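Local coordinates for protein 6-phospho-beta-glucosidase BglT (Thermotoga maritima, PDB 1UP7) that hydrolyses cellobiose 6'-phosphate to glucose 6-phosphate and glucose, using NAD and a manganese ion as cofactors, at residues 184-188 and 200-204; 321-327 and 347-353. All blocks are in the same frame, centred on the assembly; numbering follows the deposited sequence.

Interaction 1. Residues 184-188 and 200-204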
ATOM      1  N   ASP A 184      14.459 -26.903 -14.663  1.00 19.08           N
ATOM      2  CA  ASP A 184      13.197 -27.085 -15.373  1.00 18.56           C
ATOM      3  C   ASP A 184      11.989 -26.908 -14.467  1.00 18.11           C
ATOM      4  O   ASP A 184      10.870 -26.751 -14.959  1.00 18.33           O
ATOM      5  CB  ASP A 184      13.133 -28.468 -16.028  1.00 18.68           C
ATOM      6  CG  ASP A 184      14.256 -28.707 -17.030  1.00 20.60           C
ATOM      7  OD1 ASP A 184      14.735 -27.738 -17.666  1.00 21.86           O
ATOM      8  OD2 ASP A 184      14.703 -29.857 -17.281  1.00 23.45           O
ATOM      9  N   VAL A 185      12.222 -26.935 -13.157  1.00 17.56           N
ATOM     10  CA  VAL A 185      11.151 -26.856 -12.183  1.00 17.46           C
ATOM     11  C   VAL A 185      10.963 -25.427 -11.725  1.00 17.65           C
ATOM     12  O   VAL A 185      11.881 -24.813 -11.216  1.00 17.43           O
ATOM     13  CB  VAL A 185      11.430 -27.703 -10.916  1.00 17.45           C
ATOM     14  CG1 VAL A 185      10.208 -27.622  -9.995  1.00 16.82           C
ATOM     15  CG2 VAL A 185      11.776 -29.161 -11.293  1.00 16.64           C
ATOM     16  N   PHE A 186       9.747 -24.915 -11.859  1.00 17.79           N
ATOM     17  CA  PHE A 186       9.467 -23.545 -11.451  1.00 17.58           C
ATOM     18  C   PHE A 186       8.200 -23.537 -10.586  1.00 17.39           C
ATOM     19  O   PHE A 186       7.201 -24.154 -10.920  1.00 17.86           O
ATOM     20  CB  PHE A 186       9.371 -22.683 -12.734  1.00 17.96           C
ATOM     21  CG  PHE A 186       9.102 -21.227 -12.484  1.00 18.20           C
ATOM     22  CD1 PHE A 186       7.793 -20.758 -12.371  1.00 17.21           C
ATOM     23  CD2 PHE A 186      10.156 -20.319 -12.392  1.00 18.85           C
ATOM     24  CE1 PHE A 186       7.533 -19.397 -12.132  1.00 18.98           C
ATOM     25  CE2 PHE A 186       9.906 -18.959 -12.153  1.00 19.68           C
ATOM     26  CZ  PHE A 186       8.584 -18.497 -12.033  1.00 18.70           C
ATOM     27  N   LEU A 187       8.266 -22.844  -9.467  1.00 17.39           N
ATOM     28  CA  LEU A 187       7.250 -22.914  -8.426  1.00 17.28           C
ATOM     29  C   LEU A 187       6.585 -21.570  -8.137  1.00 17.16           C
ATOM     30  O   LEU A 187       7.241 -20.526  -8.172  1.00 17.00           O
ATOM     31  CB  LEU A 187       7.910 -23.385  -7.124  1.00 16.52           C
ATOM     32  CG  LEU A 187       8.131 -24.876  -6.797  1.00 16.23           C
ATOM     33  CD1 LEU A 187       7.988 -25.855  -7.936  1.00 14.66           C
ATOM     34  CD2 LEU A 187       9.447 -25.048  -6.114  1.00 15.73           C
ATOM     35  N   LYS A 188       5.292 -21.590  -7.834  1.00 16.92           N
ATOM     36  CA  LYS A 188       4.749 -20.521  -7.014  1.00 16.29           C
ATOM     37  C   LYS A 188       4.925 -20.969  -5.566  1.00 16.37           C
ATOM     38  O   LYS A 188       4.262 -21.897  -5.090  1.00 15.97           O
ATOM     39  CB  LYS A 188       3.303 -20.158  -7.339  1.00 15.35           C
ATOM     40  CG  LYS A 188       2.840 -18.984  -6.490  1.00 15.12           C
ATOM     41  CD  LYS A 188       1.453 -18.534  -6.858  1.00 15.20           C
ATOM     42  CE  LYS A 188       0.880 -17.637  -5.772  1.00 15.02           C
ATOM     43  NZ  LYS A 188      -0.313 -16.901  -6.327  1.00 15.97           N
ATOM     44  N   LYS A 200       1.637 -23.697  -6.896  1.00 17.78           N
ATOM     45  CA  LYS A 200       1.710 -24.166  -8.286  1.00 18.38           C
ATOM     46  C   LYS A 200       3.050 -24.821  -8.572  1.00 17.68           C
ATOM     47  O   LYS A 200       4.077 -24.405  -8.045  1.00 17.62           O
ATOM     48  CB  LYS A 200       1.460 -23.010  -9.304  1.00 18.43           C
ATOM     49  CG  LYS A 200       0.170 -22.190  -9.032  1.00 20.03           C
ATOM     50  CD  LYS A 200      -0.832 -22.236 -10.166  1.00 24.99           C
ATOM     51  CE  LYS A 200      -2.132 -22.987  -9.806  1.00 28.30           C
ATOM     52  NZ  LYS A 200      -2.652 -23.776 -11.039  1.00 29.07           N
ATOM     53  N   VAL A 201       3.033 -25.842  -9.408  1.00 17.07           N
ATOM     54  CA  VAL A 201       4.253 -26.488  -9.857  1.00 16.56           C
ATOM     55  C   VAL A 201       4.273 -26.544 -11.367  1.00 16.68           C
ATOM     56  O   VAL A 201       3.330 -27.019 -11.994  1.00 16.68           O
ATOM     57  CB  VAL A 201       4.437 -27.918  -9.313  1.00 15.87           C
ATOM     58  CG1 VAL A 201       5.726 -28.506  -9.866  1.00 14.28           C
ATOM     59  CG2 VAL A 201       4.520 -27.905  -7.821  1.00 15.75           C
ATOM     60  N   PHE A 202       5.363 -26.052 -11.938  1.00 16.42           N
ATOM     61  CA  PHE A 202       5.586 -26.104 -13.368  1.00 16.78           C
ATOM     62  C   PHE A 202       6.867 -26.892 -13.658  1.00 17.20           C
ATOM     63  O   PHE A 202       7.902 -26.659 -13.024  1.00 17.46           O
ATOM     64  CB  PHE A 202       5.752 -24.690 -13.963  1.00 16.82           C
ATOM     65  CG  PHE A 202       4.532 -23.800 -13.847  1.00 15.59           C
ATOM     66  CD1 PHE A 202       4.341 -22.993 -12.715  1.00 14.69           C
ATOM     67  CD2 PHE A 202       3.609 -23.727 -14.886  1.00 12.95           C
ATOM     68  CE1 PHE A 202       3.218 -22.157 -12.630  1.00 15.26           C
ATOM     69  CE2 PHE A 202       2.484 -22.893 -14.798  1.00 12.81           C
ATOM     70  CZ  PHE A 202       2.291 -22.109 -13.671  1.00 12.06           C
ATOM     71  N   VAL A 203       6.796 -27.810 -14.619  1.00 17.31           N
ATOM     72  CA  VAL A 203       7.971 -28.539 -15.081  1.00 17.20           C
ATOM     73  C   VAL A 203       8.081 -28.342 -16.589  1.00 17.50           C
ATOM     74  O   VAL A 203       7.166 -28.689 -17.352  1.00 17.24           O
ATOM     75  CB  VAL A 203       7.897 -30.041 -14.752  1.00 17.31           C
ATOM     76  CG1 VAL A 203       9.005 -30.819 -15.514  1.00 15.88           C
ATOM     77  CG2 VAL A 203       7.998 -30.242 -13.247  1.00 16.59           C
ATOM     78  N   LYS A 204       9.208 -27.783 -17.020  1.00 17.75           N
ATOM     79  CA  LYS A 204       9.375 -27.389 -18.427  1.00 18.76           C
ATOM     80  C   LYS A 204       8.178 -26.572 -18.986  1.00 18.71           C
ATOM     81  O   LYS A 204       7.770 -26.750 -20.142  1.00 18.05           O
ATOM     82  CB  LYS A 204       9.664 -28.607 -19.327  1.00 19.03           C
ATOM     83  CG  LYS A 204      11.067 -29.186 -19.164  1.00 20.97           C
ATOM     84  CD  LYS A 204      11.216 -30.487 -19.949  1.00 22.70           C
ATOM     85  CE  LYS A 204      12.465 -31.241 -19.495  1.00 23.70           C
ATOM     86  NZ  LYS A 204      12.663 -32.535 -20.225  1.00 23.57           N
TER
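K200 pairs with K188 in the antiparallel beta hairpin of strands 185-190 and 195-203, whose segment axes run at 164°. Its carbonyl O accepts K188 N at 3.1 Å, and the two CB atoms touch at 3.9 Å before the amines part, K200 NZ to D207 and K188 NZ to K352 O. V201 follows as a non-hydrogen-bonded pair with L187, whose CD1 touches V201 CG1 and CG2 at 4.0 Å. F202 and F186 form a hydrogen-bonded pair: F186 N meets F202 O at 2.8 Å, nearly straight at 171°, F202 N returns the bond, and the rings lie side by side, CD1 to CD1 4.1 Å. With CG anti to its carbonyl carbon (chi1 -64°), F202 turns its ring edge to F186 O, which lies in the ring plane 3.6 Å from CD1. V203 stands opposite V185; K204 N bonds D184 O. K204 runs alongside D184, CE 3.4 Å and NZ 4.5 Å from OD2, the latter beyond a salt bridge; OD2 also accepts R181 N. A leucine for D184 would probably leave R181 N without this acceptor and K204 without its nearby opposite charge. F202 makes a cation-pi contact with R344 of the second subunit, on which F186 packs; V185, L187 and V203 lie against helix 166-177.

Interaction 2. Residues 321-327 and 347-353; sequences NNGSIEN and TLSQGKG
With OG anti to the backbone N (chi1 169°), S324 meets the Q350 amide, while N327, whose CG sits between its own N and carbonyl carbon (chi1 59°), turns its amide onto G353. The 321-327 loop opens with a type I' beta turn from N321 to S324. N321, at the start of the turn, bonds I325 just beyond it: OD1 takes I325 N at 2.8 Å on an in-plane lone pair, and ND2 gives to I325 O, so two bonds fix the amide's rotation. Across the contact, Q350 NE2 donates to S324 OG at 3.1 Å, tilted 24° from its amide plane, and has Y189 O as a further acceptor. The backbones join through Q350 N to S324 O, 2.8 Å, and E326 N to G351 O, 3.0 Å. E326 and K352 cross at an angle, their aliphatic parts touching while OE2 and NZ stay 4.3 Å apart, beyond a salt bridge. H346 of the second subunit hydrogen-bonds S349 O in 347-353. The N327 amide grips the G353 backbone twice: OD1 accepts G353 N at 2.8 Å, and ND2 reaches G353 O at 3.0 Å, lying in both the amide and carbonyl planes.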
ATOM      1  N   ASN A 321       9.994  -9.239   0.435  1.00 18.27           N
ATOM      2  CA  ASN A 321       8.897  -9.516  -0.476  1.00 18.22           C
ATOM      3  C   ASN A 321       9.007  -8.690  -1.758  1.00 18.96           C
ATOM      4  O   ASN A 321       9.038  -9.256  -2.861  1.00 18.36           O
ATOM      5  CB  ASN A 321       7.593  -9.242   0.280  1.00 17.82           C
ATOM      6  CG  ASN A 321       6.321  -9.486  -0.544  1.00 17.31           C
ATOM      7  OD1 ASN A 321       6.314 -10.229  -1.545  1.00 16.78           O
ATOM      8  ND2 ASN A 321       5.218  -8.870  -0.090  1.00 12.17           N
ATOM      9  N   ASN A 322       9.088  -7.362  -1.599  1.00 19.51           N
ATOM     10  CA  ASN A 322       9.068  -6.420  -2.718  1.00 20.52           C
ATOM     11  C   ASN A 322       8.098  -6.779  -3.851  1.00 20.70           C
ATOM     12  O   ASN A 322       8.495  -6.810  -5.027  1.00 21.78           O
ATOM     13  CB  ASN A 322      10.483  -6.269  -3.304  1.00 21.46           C
ATOM     14  CG  ASN A 322      11.470  -5.556  -2.359  1.00 22.95           C
ATOM     15  OD1 ASN A 322      12.657  -5.630  -2.565  1.00 26.15           O
ATOM     16  ND2 ASN A 322      10.975  -4.850  -1.363  1.00 24.66           N
ATOM     17  N   GLY A 323       6.841  -7.075  -3.533  1.00 20.83           N
ATOM     18  CA  GLY A 323       5.865  -7.306  -4.597  1.00 20.69           C
ATOM     19  C   GLY A 323       5.785  -8.719  -5.167  1.00 20.51           C
ATOM     20  O   GLY A 323       5.001  -8.991  -6.066  1.00 20.50           O
ATOM     21  N   SER A 324       6.572  -9.636  -4.609  1.00 20.25           N
ATOM     22  CA  SER A 324       6.489 -11.042  -5.002  1.00 19.41           C
ATOM     23  C   SER A 324       5.094 -11.576  -4.712  1.00 18.96           C
ATOM     24  O   SER A 324       4.486 -12.251  -5.542  1.00 18.78           O
ATOM     25  CB  SER A 324       7.528 -11.849  -4.238  1.00 18.82           C
ATOM     26  OG  SER A 324       7.324 -13.234  -4.397  1.00 19.71           O
ATOM     27  N   ILE A 325       4.627 -11.285  -3.506  1.00 18.30           N
ATOM     28  CA  ILE A 325       3.278 -11.602  -3.088  1.00 18.10           C
ATOM     29  C   ILE A 325       2.574 -10.293  -2.854  1.00 18.70           C
ATOM     30  O   ILE A 325       2.928  -9.534  -1.923  1.00 18.44           O
ATOM     31  CB  ILE A 325       3.278 -12.496  -1.793  1.00 18.21           C
ATOM     32  CG1 ILE A 325       3.924 -13.859  -2.091  1.00 15.41           C
ATOM     33  CG2 ILE A 325       1.836 -12.638  -1.229  1.00 15.00           C
ATOM     34  CD1 ILE A 325       2.983 -14.830  -2.875  1.00 15.87           C
ATOM     35  N   GLU A 326       1.595 -10.010  -3.706  1.00 18.78           N
ATOM     36  CA  GLU A 326       1.031  -8.674  -3.742  1.00 19.74           C
ATOM     37  C   GLU A 326       0.184  -8.332  -2.508  1.00 19.13           C
ATOM     38  O   GLU A 326       0.058  -7.166  -2.176  1.00 18.63           O
ATOM     39  CB  GLU A 326       0.274  -8.418  -5.046  1.00 20.09           C
ATOM     40  CG  GLU A 326      -1.063  -9.104  -5.158  1.00 24.26           C
ATOM     41  CD  GLU A 326      -1.721  -8.896  -6.522  1.00 31.59           C
ATOM     42  OE1 GLU A 326      -1.090  -9.188  -7.578  1.00 33.37           O
ATOM     43  OE2 GLU A 326      -2.893  -8.444  -6.535  1.00 35.37           O
ATOM     44  N   ASN A 327      -0.382  -9.337  -1.837  1.00 18.57           N
ATOM     45  CA  ASN A 327      -1.222  -9.069  -0.676  1.00 18.44           C
ATOM     46  C   ASN A 327      -0.471  -9.284   0.641  1.00 18.58           C
ATOM     47  O   ASN A 327      -1.051  -9.623   1.653  1.00 18.61           O
ATOM     48  CB  ASN A 327      -2.541  -9.849  -0.728  1.00 17.82           C
ATOM     49  CG  ASN A 327      -2.343 -11.361  -0.793  1.00 17.21           C
ATOM     50  OD1 ASN A 327      -1.280 -11.850  -1.179  1.00 14.93           O
ATOM     51  ND2 ASN A 327      -3.374 -12.103  -0.403  1.00 13.62           N
ATOM     52  N   THR A 347      13.385 -10.089  -6.912  1.00 18.05           N
ATOM     53  CA  THR A 347      12.112 -10.683  -6.651  1.00 18.73           C
ATOM     54  C   THR A 347      11.204 -10.734  -7.910  1.00 18.10           C
ATOM     55  O   THR A 347      11.202  -9.813  -8.729  1.00 17.27           O
ATOM     56  CB  THR A 347      11.576  -9.844  -5.477  1.00 18.37           C
ATOM     57  OG1 THR A 347      11.821 -10.566  -4.252  1.00 21.35           O
ATOM     58  CG2 THR A 347      10.155  -9.650  -5.541  1.00 20.26           C
ATOM     59  N   LEU A 348      10.482 -11.837  -8.061  1.00 18.26           N
ATOM     60  CA  LEU A 348       9.577 -12.096  -9.193  1.00 18.54           C
ATOM     61  C   LEU A 348       8.128 -12.009  -8.758  1.00 17.98           C
ATOM     62  O   LEU A 348       7.745 -12.581  -7.757  1.00 17.91           O
ATOM     63  CB  LEU A 348       9.793 -13.517  -9.721  1.00 18.63           C
ATOM     64  CG  LEU A 348      10.533 -13.752 -11.040  1.00 21.02           C
ATOM     65  CD1 LEU A 348      11.599 -12.722 -11.234  1.00 22.41           C
ATOM     66  CD2 LEU A 348      11.159 -15.125 -11.059  1.00 22.42           C
ATOM     67  N   SER A 349       7.318 -11.310  -9.528  1.00 17.70           N
ATOM     68  CA  SER A 349       5.874 -11.339  -9.347  1.00 17.62           C
ATOM     69  C   SER A 349       5.278 -12.770  -9.269  1.00 17.26           C
ATOM     70  O   SER A 349       5.560 -13.613 -10.128  1.00 17.08           O
ATOM     71  CB  SER A 349       5.222 -10.600 -10.504  1.00 17.03           C
ATOM     72  OG  SER A 349       3.946 -10.200 -10.060  1.00 20.76           O
ATOM     73  N   GLN A 350       4.460 -13.030  -8.254  1.00 16.82           N
ATOM     74  CA  GLN A 350       3.759 -14.309  -8.144  1.00 17.40           C
ATOM     75  C   GLN A 350       2.235 -14.192  -7.971  1.00 17.65           C
ATOM     76  O   GLN A 350       1.539 -15.225  -7.941  1.00 18.35           O
ATOM     77  CB  GLN A 350       4.302 -15.171  -6.983  1.00 16.94           C
ATOM     78  CG  GLN A 350       5.803 -15.338  -6.914  1.00 14.80           C
ATOM     79  CD  GLN A 350       6.190 -16.493  -6.007  1.00 15.63           C
ATOM     80  OE1 GLN A 350       6.275 -17.629  -6.464  1.00 14.84           O
ATOM     81  NE2 GLN A 350       6.416 -16.209  -4.714  1.00 13.33           N
ATOM     82  N   GLY A 351       1.720 -12.974  -7.844  1.00 17.72           N
ATOM     83  CA  GLY A 351       0.293 -12.774  -7.654  1.00 18.13           C
ATOM     84  C   GLY A 351      -0.049 -12.812  -6.176  1.00 18.57           C
ATOM     85  O   GLY A 351       0.769 -12.434  -5.359  1.00 18.64           O
ATOM     86  N   LYS A 352      -1.236 -13.300  -5.835  1.00 18.98           N
ATOM     87  CA  LYS A 352      -1.760 -13.217  -4.485  1.00 19.72           C
ATOM     88  C   LYS A 352      -1.434 -14.484  -3.706  1.00 19.18           C
ATOM     89  O   LYS A 352      -1.423 -15.580  -4.279  1.00 18.74           O
ATOM     90  CB  LYS A 352      -3.292 -13.060  -4.512  1.00 20.79           C
ATOM     91  CG  LYS A 352      -3.815 -11.716  -5.071  1.00 24.02           C
ATOM     92  CD  LYS A 352      -5.335 -11.799  -5.390  1.00 27.33           C
ATOM     93  CE  LYS A 352      -5.938 -10.382  -5.564  1.00 30.62           C
ATOM     94  NZ  LYS A 352      -6.764 -10.204  -6.813  1.00 32.26           N
ATOM     95  N   GLY A 353      -1.184 -14.324  -2.409  1.00 18.22           N
ATOM     96  CA  GLY A 353      -1.046 -15.446  -1.507  1.00 18.08           C
ATOM     97  C   GLY A 353      -2.404 -15.888  -0.951  1.00 18.33           C
ATOM     98  O   GLY A 353      -3.316 -15.072  -0.750  1.00 17.77           O
TER

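Overall arrangement
From the N terminus, the chain first forms the parallel sheet of the NAD-binding Rossmann domain and helix 166-177, then enters the hairpin of strands 185-190 and 195-203, where interaction 1 closes an 11-residue excursion. Only later, after the helices up to 296-308, does interaction 2 open; it encloses strand 333-341 and most of strand 344-347 and joins the loop after strand 313-320 to the one leading into helix 355-376. The two contacts are thus in series, neither nested nor crossed. Their centres lie about 16 Å apart, yet they touch: K188 NZ of interaction 1 reaches K352 O of interaction 2 at 2.7 Å, a probable hydrogen bond tying hairpin to loop. Both also meet the second subunit.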